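Local structure of Non-structural protein NS1 (Murine minute virus, 4R94) at residues A[105-117]-A[128-141]. The protein nicks and unwinds DNA as the endonuclease and ATP-driven helicase that initiates viral DNA replication, this chain being its N-terminal, origin-binding nickase domain. Numbering follows the deposited sequence.
Sequences KNIFPGDVNWFVQ and CHVLIGGKDFSQAQ. With MG (magnesium ion), chain B.
N113, F115 and Q117 pair with G133, L131 and H129 as the hydrogen-bonded positions of two antiparallel strands. Each pair exchanges two backbone bonds, six in all. N113 N to G133 O is the shortest, at 2.8 Å.

Apolar contacts follow. V112 CG1 meets I132 CG1 at 3.5 Å. Both branches lie anti to their backbone N (chi1 -171° and -176°), and the two side chains cross at a slant. Further along, V116 CG2 lies beside V130 CG2, the two side chains pointing the same way, and V116 CG1 touches C128 SG. Helix 81-104 covers V112 and V116. A type I beta turn runs from G134 to F137, and the F137 ring reaches back to V112 CG1 and I107 CD1. G133 CA sits over one face of that ring, 3.7 Å above its plane.

Polar contacts close the turn end. K135 NZ makes a long salt bridge to D111 OD2 (3.6 Å). It also makes a salt bridge to D136, whose two hydrogen bonds are weak. The two carboxylates share water 2, which donates to D111 OD2 and D136 OD2. Water 3 links D111 O to D136 N and OD2.

At the other end H129 NE2 binds magnesium at 2.2 Å, with H127 and three waters. E119 from the partner strand completes the protein ligands. The hairpin 112-121/125-134 thus carries the metal site, and H127, C128 and H129 match the predicted RCR-2 (HUH) motif of rolling-circle replication nickases.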
ATOM      1  N   LYS A 105     -14.655 -10.759  -7.828  1.00 25.32           N
ATOM      2  CA  LYS A 105     -14.295 -11.371  -9.096  1.00 26.01           C
ATOM      3  C   LYS A 105     -14.059 -12.877  -8.997  1.00 28.54           C
ATOM      4  O   LYS A 105     -13.668 -13.503  -9.986  1.00 28.99           O
ATOM      5  CB  LYS A 105     -13.042 -10.697  -9.661  1.00 28.64           C
ATOM      6  CG  LYS A 105     -13.260  -9.266 -10.144  1.00 32.09           C
ATOM      7  CD  LYS A 105     -14.421  -9.206 -11.119  1.00 36.09           C
ATOM      8  CE  LYS A 105     -14.228  -8.119 -12.160  1.00 42.60           C
ATOM      9  NZ  LYS A 105     -13.461  -8.618 -13.337  1.00 42.46           N
ATOM     10  N   ASN A 106     -14.286 -13.443  -7.817  1.00 26.89           N
ATOM     11  CA  ASN A 106     -14.034 -14.865  -7.556  1.00 27.54           C
ATOM     12  C   ASN A 106     -12.607 -15.269  -7.903  1.00 29.18           C
ATOM     13  O   ASN A 106     -12.370 -16.345  -8.468  1.00 28.48           O
ATOM     14  CB  ASN A 106     -15.017 -15.735  -8.339  1.00 30.86           C
ATOM     15  CG  ASN A 106     -16.452 -15.416  -8.010  1.00 31.43           C
ATOM     16  OD1 ASN A 106     -16.856 -15.450  -6.849  1.00 35.55           O
ATOM     17  ND2 ASN A 106     -17.227 -15.070  -9.026  1.00 36.36           N
ATOM     18  N   ILE A 107     -11.655 -14.391  -7.598  1.00 26.73           N
ATOM     19  CA  ILE A 107     -10.255 -14.684  -7.851  1.00 22.48           C
ATOM     20  C   ILE A 107      -9.608 -15.329  -6.633  1.00 24.83           C
ATOM     21  O   ILE A 107      -9.624 -14.774  -5.526  1.00 24.56           O
ATOM     22  CB  ILE A 107      -9.472 -13.412  -8.256  1.00 24.05           C
ATOM     23  CG1 ILE A 107     -10.043 -12.838  -9.554  1.00 28.30           C
ATOM     24  CG2 ILE A 107      -8.028 -13.750  -8.477  1.00 24.55           C
ATOM     25  CD1 ILE A 107      -9.443 -11.497  -9.951  1.00 27.69           C
ATOM     26  N   PHE A 108      -9.078 -16.532  -6.844  1.00 21.84           N
ATOM     27  CA  PHE A 108      -8.359 -17.284  -5.820  1.00 23.70           C
ATOM     28  C   PHE A 108      -7.082 -16.520  -5.490  1.00 24.89           C
ATOM     29  O   PHE A 108      -6.318 -16.201  -6.396  1.00 22.64           O
ATOM     30  CB  PHE A 108      -8.055 -18.694  -6.340  1.00 22.67           C
ATOM     31  CG  PHE A 108      -7.332 -19.580  -5.367  1.00 23.46           C
ATOM     32  CD1 PHE A 108      -8.041 -20.360  -4.468  1.00 24.83           C
ATOM     33  CD2 PHE A 108      -5.952 -19.692  -5.405  1.00 26.07           C
ATOM     34  CE1 PHE A 108      -7.379 -21.195  -3.586  1.00 25.82           C
ATOM     35  CE2 PHE A 108      -5.283 -20.526  -4.532  1.00 24.29           C
ATOM     36  CZ  PHE A 108      -5.992 -21.280  -3.624  1.00 27.77           C
ATOM     37  N   PRO A 109      -6.860 -16.205  -4.203  1.00 24.56           N
ATOM     38  CA  PRO A 109      -5.746 -15.321  -3.812  1.00 28.39           C
ATOM     39  C   PRO A 109      -4.386 -15.818  -4.297  1.00 32.80           C
ATOM     40  O   PRO A 109      -3.502 -15.018  -4.640  1.00 26.43           O
ATOM     41  CB  PRO A 109      -5.814 -15.328  -2.281  1.00 30.85           C
ATOM     42  CG  PRO A 109      -7.234 -15.637  -1.976  1.00 33.76           C
ATOM     43  CD  PRO A 109      -7.671 -16.607  -3.038  1.00 27.10           C
ATOM     44  N   GLY A 110      -4.229 -17.136  -4.355  1.00 27.83           N
ATOM     45  CA  GLY A 110      -3.017 -17.724  -4.886  1.00 31.14           C
ATOM     46  C   GLY A 110      -2.771 -17.513  -6.372  1.00 27.77           C
ATOM     47  O   GLY A 110      -1.669 -17.766  -6.853  1.00 36.21           O
ATOM     48  N   ASP A 111      -3.775 -17.052  -7.114  1.00 26.48           N
ATOM     49  CA  ASP A 111      -3.607 -16.802  -8.542  1.00 30.20           C
ATOM     50  C   ASP A 111      -3.255 -15.337  -8.802  1.00 27.57           C
ATOM     51  O   ASP A 111      -3.316 -14.872  -9.938  1.00 28.28           O
ATOM     52  CB  ASP A 111      -4.873 -17.163  -9.325  1.00 30.66           C
ATOM     53  CG  ASP A 111      -5.172 -18.656  -9.314  1.00 33.19           C
ATOM     54  OD1 ASP A 111      -4.227 -19.453  -9.110  1.00 35.22           O
ATOM     55  OD2 ASP A 111      -6.355 -19.024  -9.509  1.00 32.95           O
ATOM     56  N   VAL A 112      -2.921 -14.615  -7.736  1.00 22.94           N
ATOM     57  CA  VAL A 112      -2.666 -13.173  -7.818  1.00 24.50           C
ATOM     58  C   VAL A 112      -1.253 -12.842  -7.394  1.00 21.33           C
ATOM     59  O   VAL A 112      -0.796 -13.335  -6.371  1.00 24.12           O
ATOM     60  CB  VAL A 112      -3.626 -12.383  -6.891  1.00 26.90           C
ATOM     61  CG1 VAL A 112      -3.493 -10.894  -7.145  1.00 22.91           C
ATOM     62  CG2 VAL A 112      -5.036 -12.827  -7.106  1.00 26.34           C
ATOM     63  N   ASN A 113      -0.559 -11.985  -8.145  1.00 17.96           N
ATOM     64  CA  ASN A 113       0.707 -11.469  -7.662  1.00 20.35           C
ATOM     65  C   ASN A 113       0.472 -10.062  -7.139  1.00 17.87           C
ATOM     66  O   ASN A 113      -0.144  -9.243  -7.833  1.00 18.96           O
ATOM     67  CB  ASN A 113       1.756 -11.461  -8.775  1.00 24.59           C
ATOM     68  CG  ASN A 113       2.077 -12.855  -9.273  1.00 27.44           C
ATOM     69  OD1 ASN A 113       2.252 -13.782  -8.486  1.00 33.67           O
ATOM     70  ND2 ASN A 113       2.130 -13.014 -10.582  1.00 30.04           N
ATOM     71  N   TRP A 114       0.908  -9.784  -5.918  1.00 20.51           N
ATOM     72  CA  TRP A 114       0.820  -8.407  -5.462  1.00 18.33           C
ATOM     73  C   TRP A 114       1.997  -8.001  -4.598  1.00 17.20           C
ATOM     74  O   TRP A 114       2.711  -8.826  -4.033  1.00 18.35           O
ATOM     75  CB  TRP A 114      -0.519  -8.130  -4.733  1.00 17.35           C
ATOM     76  CG  TRP A 114      -0.854  -9.016  -3.550  1.00 20.43           C
ATOM     77  CD1 TRP A 114      -1.721 -10.073  -3.537  1.00 21.80           C
ATOM     78  CD2 TRP A 114      -0.334  -8.910  -2.223  1.00 18.56           C
ATOM     79  NE1 TRP A 114      -1.762 -10.637  -2.288  1.00 23.17           N
ATOM     80  CE2 TRP A 114      -0.920  -9.936  -1.457  1.00 22.03           C
ATOM     81  CE3 TRP A 114       0.575  -8.040  -1.602  1.00 17.99           C
ATOM     82  CZ2 TRP A 114      -0.619 -10.128  -0.110  1.00 20.76           C
ATOM     83  CZ3 TRP A 114       0.870  -8.224  -0.278  1.00 19.54           C
ATOM     84  CH2 TRP A 114       0.268  -9.260   0.468  1.00 20.78           C
ATOM     85  N   PHE A 115       2.183  -6.690  -4.512  1.00 16.94           N
ATOM     86  CA  PHE A 115       3.254  -6.087  -3.747  1.00 16.76           C
ATOM     87  C   PHE A 115       2.721  -4.797  -3.166  1.00 15.43           C
ATOM     88  O   PHE A 115       2.066  -4.031  -3.871  1.00 17.27           O
ATOM     89  CB  PHE A 115       4.475  -5.799  -4.650  1.00 18.04           C
ATOM     90  CG  PHE A 115       5.572  -5.012  -3.977  1.00 17.66           C
ATOM     91  CD1 PHE A 115       6.527  -5.649  -3.190  1.00 18.49           C
ATOM     92  CD2 PHE A 115       5.657  -3.640  -4.148  1.00 16.71           C
ATOM     93  CE1 PHE A 115       7.537  -4.931  -2.570  1.00 18.76           C
ATOM     94  CE2 PHE A 115       6.672  -2.905  -3.530  1.00 16.56           C
ATOM     95  CZ  PHE A 115       7.608  -3.554  -2.734  1.00 16.24           C
ATOM     96  N   VAL A 116       3.013  -4.559  -1.896  1.00 15.02           N
ATOM     97  CA  VAL A 116       2.533  -3.387  -1.190  1.00 15.87           C
ATOM     98  C   VAL A 116       3.721  -2.649  -0.580  1.00 16.58           C
ATOM     99  O   VAL A 116       4.593  -3.289   0.014  1.00 20.76           O
ATOM    100  CB  VAL A 116       1.525  -3.840  -0.100  1.00 16.08           C
ATOM    101  CG1 VAL A 116       1.270  -2.754   0.932  1.00 19.91           C
ATOM    102  CG2 VAL A 116       0.229  -4.326  -0.765  1.00 16.21           C
ATOM    103  N   GLN A 117       3.807  -1.326  -0.744  1.00 15.78           N
ATOM    104  CA  GLN A 117       4.872  -0.564  -0.080  1.00 15.45           C
ATOM    105  C   GLN A 117       4.387   0.786   0.435  1.00 16.68           C
ATOM    106  O   GLN A 117       3.925   1.653  -0.335  1.00 15.73           O
ATOM    107  CB  GLN A 117       6.070  -0.344  -1.010  1.00 14.75           C
ATOM    108  CG  GLN A 117       7.170   0.485  -0.348  1.00 14.95           C
ATOM    109  CD  GLN A 117       8.540   0.161  -0.928  1.00 18.19           C
ATOM    110  OE1 GLN A 117       8.991  -0.982  -0.857  1.00 18.43           O
ATOM    111  NE2 GLN A 117       9.213   1.167  -1.478  1.00 18.23           N
ATOM    112  N   CYS A 128       0.437   4.526   0.025  1.00 14.91           N
ATOM    113  CA  CYS A 128       0.755   3.114  -0.100  1.00 14.40           C
ATOM    114  C   CYS A 128       0.640   2.669  -1.550  1.00 14.67           C
ATOM    115  O   CYS A 128      -0.437   2.717  -2.148  1.00 16.30           O
ATOM    116  CB  CYS A 128      -0.166   2.300   0.830  1.00 14.59           C
ATOM    117  SG  CYS A 128       0.235   0.557   0.836  1.00 18.59           S
ATOM    118  N   HIS A 129       1.770   2.278  -2.126  1.00 15.75           N
ATOM    119  CA  HIS A 129       1.795   1.703  -3.456  1.00 14.29           C
ATOM    120  C   HIS A 129       1.318   0.262  -3.441  1.00 15.75           C
ATOM    121  O   HIS A 129       1.712  -0.525  -2.584  1.00 17.93           O
ATOM    122  CB  HIS A 129       3.203   1.751  -4.024  1.00 17.13           C
ATOM    123  CG  HIS A 129       3.690   3.133  -4.277  1.00 17.98           C
ATOM    124  ND1 HIS A 129       3.530   3.754  -5.493  1.00 19.48           N
ATOM    125  CD2 HIS A 129       4.338   4.010  -3.476  1.00 19.47           C
ATOM    126  CE1 HIS A 129       4.072   4.959  -5.440  1.00 20.22           C
ATOM    127  NE2 HIS A 129       4.562   5.142  -4.225  1.00 20.23           N
ATOM    128  N   VAL A 130       0.474  -0.067  -4.403  1.00 14.44           N
ATOM    129  CA  VAL A 130       0.076  -1.448  -4.636  1.00 16.09           C
ATOM    130  C   VAL A 130       0.273  -1.834  -6.093  1.00 16.79           C
ATOM    131  O   VAL A 130      -0.266  -1.189  -6.995  1.00 18.19           O
ATOM    132  CB  VAL A 130      -1.393  -1.691  -4.260  1.00 15.61           C
ATOM    133  CG1 VAL A 130      -1.771  -3.163  -4.533  1.00 17.60           C
ATOM    134  CG2 VAL A 130      -1.632  -1.296  -2.823  1.00 17.30           C
ATOM    135  N   LEU A 131       1.028  -2.904  -6.314  1.00 16.23           N
ATOM    136  CA  LEU A 131       1.072  -3.536  -7.629  1.00 16.00           C
ATOM    137  C   LEU A 131       0.251  -4.805  -7.542  1.00 18.25           C
ATOM    138  O   LEU A 131       0.436  -5.584  -6.610  1.00 16.71           O
ATOM    139  CB  LEU A 131       2.513  -3.863  -8.040  1.00 16.76           C
ATOM    140  CG  LEU A 131       3.505  -2.697  -8.064  1.00 20.07           C
ATOM    141  CD1 LEU A 131       4.874  -3.201  -8.564  1.00 16.56           C
ATOM    142  CD2 LEU A 131       2.982  -1.537  -8.912  1.00 18.89           C
ATOM    143  N   ILE A 132      -0.649  -5.034  -8.488  1.00 18.18           N
ATOM    144  CA  ILE A 132      -1.453  -6.254  -8.426  1.00 17.99           C
ATOM    145  C   ILE A 132      -1.897  -6.706  -9.812  1.00 19.51           C
ATOM    146  O   ILE A 132      -2.325  -5.892 -10.644  1.00 20.82           O
ATOM    147  CB  ILE A 132      -2.700  -6.064  -7.505  1.00 18.85           C
ATOM    148  CG1 ILE A 132      -3.491  -7.367  -7.368  1.00 17.77           C
ATOM    149  CG2 ILE A 132      -3.586  -4.929  -8.009  1.00 19.58           C
ATOM    150  CD1 ILE A 132      -4.477  -7.342  -6.215  1.00 19.89           C
ATOM    151  N   GLY A 133      -1.787  -8.009 -10.057  1.00 19.87           N
ATOM    152  CA  GLY A 133      -2.192  -8.569 -11.330  1.00 21.36           C
ATOM    153  C   GLY A 133      -2.173 -10.082 -11.305  1.00 22.20           C
ATOM    154  O   GLY A 133      -1.961 -10.715 -10.258  1.00 21.47           O
ATOM    155  N   GLY A 134      -2.392 -10.671 -12.475  1.00 24.10           N
ATOM    156  CA  GLY A 134      -2.391 -12.114 -12.603  1.00 28.21           C
ATOM    157  C   GLY A 134      -3.207 -12.529 -13.810  1.00 29.49           C
ATOM    158  O   GLY A 134      -3.654 -11.684 -14.577  1.00 25.38           O
ATOM    159  N   LYS A 135      -3.396 -13.835 -13.973  1.00 35.08           N
ATOM    160  CA  LYS A 135      -4.098 -14.369 -15.137  1.00 36.13           C
ATOM    161  C   LYS A 135      -5.545 -13.867 -15.253  1.00 35.04           C
ATOM    162  O   LYS A 135      -6.061 -13.704 -16.360  1.00 34.65           O
ATOM    163  CB  LYS A 135      -4.065 -15.903 -15.111  1.00 36.26           C
ATOM    164  CG  LYS A 135      -4.736 -16.538 -13.906  1.00 39.48           C
ATOM    165  CD  LYS A 135      -4.727 -18.057 -14.014  1.00 42.78           C
ATOM    166  CE  LYS A 135      -5.552 -18.708 -12.912  1.00 43.84           C
ATOM    167  NZ  LYS A 135      -7.000 -18.358 -13.011  1.00 46.47           N
ATOM    168  N   ASP A 136      -6.193 -13.588 -14.124  1.00 32.52           N
ATOM    169  CA  ASP A 136      -7.580 -13.126 -14.162  1.00 32.70           C
ATOM    170  C   ASP A 136      -7.685 -11.612 -14.351  1.00 33.04           C
ATOM    171  O   ASP A 136      -8.775 -11.048 -14.250  1.00 37.03           O
ATOM    172  CB  ASP A 136      -8.317 -13.536 -12.884  1.00 31.99           C
ATOM    173  CG  ASP A 136      -8.225 -15.025 -12.614  1.00 39.53           C
ATOM    174  OD1 ASP A 136      -8.811 -15.807 -13.392  1.00 41.67           O
ATOM    175  OD2 ASP A 136      -7.566 -15.409 -11.624  1.00 39.83           O
ATOM    176  N   PHE A 137      -6.556 -10.961 -14.629  1.00 33.93           N
ATOM    177  CA  PHE A 137      -6.513  -9.505 -14.789  1.00 33.20           C
ATOM    178  C   PHE A 137      -6.198  -9.108 -16.231  1.00 33.40           C
ATOM    179  O   PHE A 137      -5.307  -9.687 -16.847  1.00 34.60           O
ATOM    180  CB  PHE A 137      -5.452  -8.879 -13.876  1.00 30.57           C
ATOM    181  CG  PHE A 137      -5.707  -9.049 -12.403  1.00 28.01           C
ATOM    182  CD1 PHE A 137      -5.559 -10.282 -11.790  1.00 27.43           C
ATOM    183  CD2 PHE A 137      -6.028  -7.955 -11.619  1.00 26.58           C
ATOM    184  CE1 PHE A 137      -5.773 -10.428 -10.422  1.00 28.08           C
ATOM    185  CE2 PHE A 137      -6.241  -8.092 -10.261  1.00 26.29           C
ATOM    186  CZ  PHE A 137      -6.117  -9.332  -9.659  1.00 25.80           C
ATOM    187  N   SER A 138      -6.919  -8.119 -16.752  1.00 34.75           N
ATOM    188  CA  SER A 138      -6.607  -7.535 -18.057  1.00 34.07           C
ATOM    189  C   SER A 138      -6.670  -6.007 -18.000  1.00 30.89           C
ATOM    190  O   SER A 138      -7.441  -5.444 -17.233  1.00 29.78           O
ATOM    191  CB  SER A 138      -7.556  -8.070 -19.140  1.00 37.52           C
ATOM    192  OG  SER A 138      -8.916  -7.888 -18.781  1.00 45.86           O
ATOM    193  N   GLN A 139      -5.870  -5.343 -18.829  1.00 31.48           N
ATOM    194  CA  GLN A 139      -5.743  -3.881 -18.794  1.00 28.38           C
ATOM    195  C   GLN A 139      -7.068  -3.104 -18.807  1.00 31.08           C
ATOM    196  O   GLN A 139      -7.220  -2.098 -18.101  1.00 28.36           O
ATOM    197  CB  GLN A 139      -4.884  -3.398 -19.970  1.00 32.70           C
ATOM    198  CG  GLN A 139      -5.222  -1.978 -20.389  1.00 33.50           C
ATOM    199  CD  GLN A 139      -4.056  -1.210 -20.938  1.00 36.87           C
ATOM    200  OE1 GLN A 139      -2.912  -1.670 -20.900  1.00 46.62           O
ATOM    201  NE2 GLN A 139      -4.335  -0.015 -21.454  1.00 35.64           N
ATOM    202  N   ALA A 140      -8.030  -3.570 -19.599  1.00 31.43           N
ATOM    203  CA  ALA A 140      -9.308  -2.874 -19.724  1.00 30.30           C
ATOM    204  C   ALA A 140     -10.096  -2.818 -18.411  1.00 27.77           C
ATOM    205  O   ALA A 140     -11.040  -2.047 -18.294  1.00 32.05           O
ATOM    206  CB  ALA A 140     -10.155  -3.528 -20.808  1.00 33.80           C
ATOM    207  N   GLN A 141      -9.694  -3.626 -17.430  1.00 28.58           N
ATOM    208  CA  GLN A 141     -10.393  -3.704 -16.147  1.00 27.99           C
ATOM    209  C   GLN A 141      -9.839  -2.715 -15.119  1.00 25.39           C
ATOM    210  O   GLN A 141     -10.367  -2.611 -14.000  1.00 23.80           O
ATOM    211  CB  GLN A 141     -10.306  -5.118 -15.579  1.00 30.18           C
ATOM    212  CG  GLN A 141     -10.888  -6.205 -16.466  1.00 32.92           C
ATOM    213  CD  GLN A 141     -10.677  -7.593 -15.885  1.00 38.17           C
ATOM    214  OE1 GLN A 141      -9.580  -7.929 -15.427  1.00 37.90           O
ATOM    215  NE2 GLN A 141     -11.730  -8.403 -15.889  1.00 43.51           N
TER
HETATM  216 MG    MG B 301       5.755   6.867  -3.528  1.00 20.38          MG
HETATM  217  O   HOH W   1     -11.184 -11.252 -13.564  1.00 40.48           O
HETATM  218  O   HOH W   2      -8.629 -17.347  -9.598  1.00 29.33           O
HETATM  219  O   HOH W   3      -5.296 -13.959 -11.358  1.00 33.23           O
HETATM  220  O   HOH W   4      -1.811 -15.619 -12.138  1.00 35.47           O
HETATM  221  O   HOH W   5       4.735   8.217  -4.794  1.00 22.87           O
HETATM  222  O   HOH W   6       7.042   8.347  -2.659  1.00 23.20           O
HETATM  223  O   HOH W   7       7.007   6.626  -5.136  1.00 23.28           O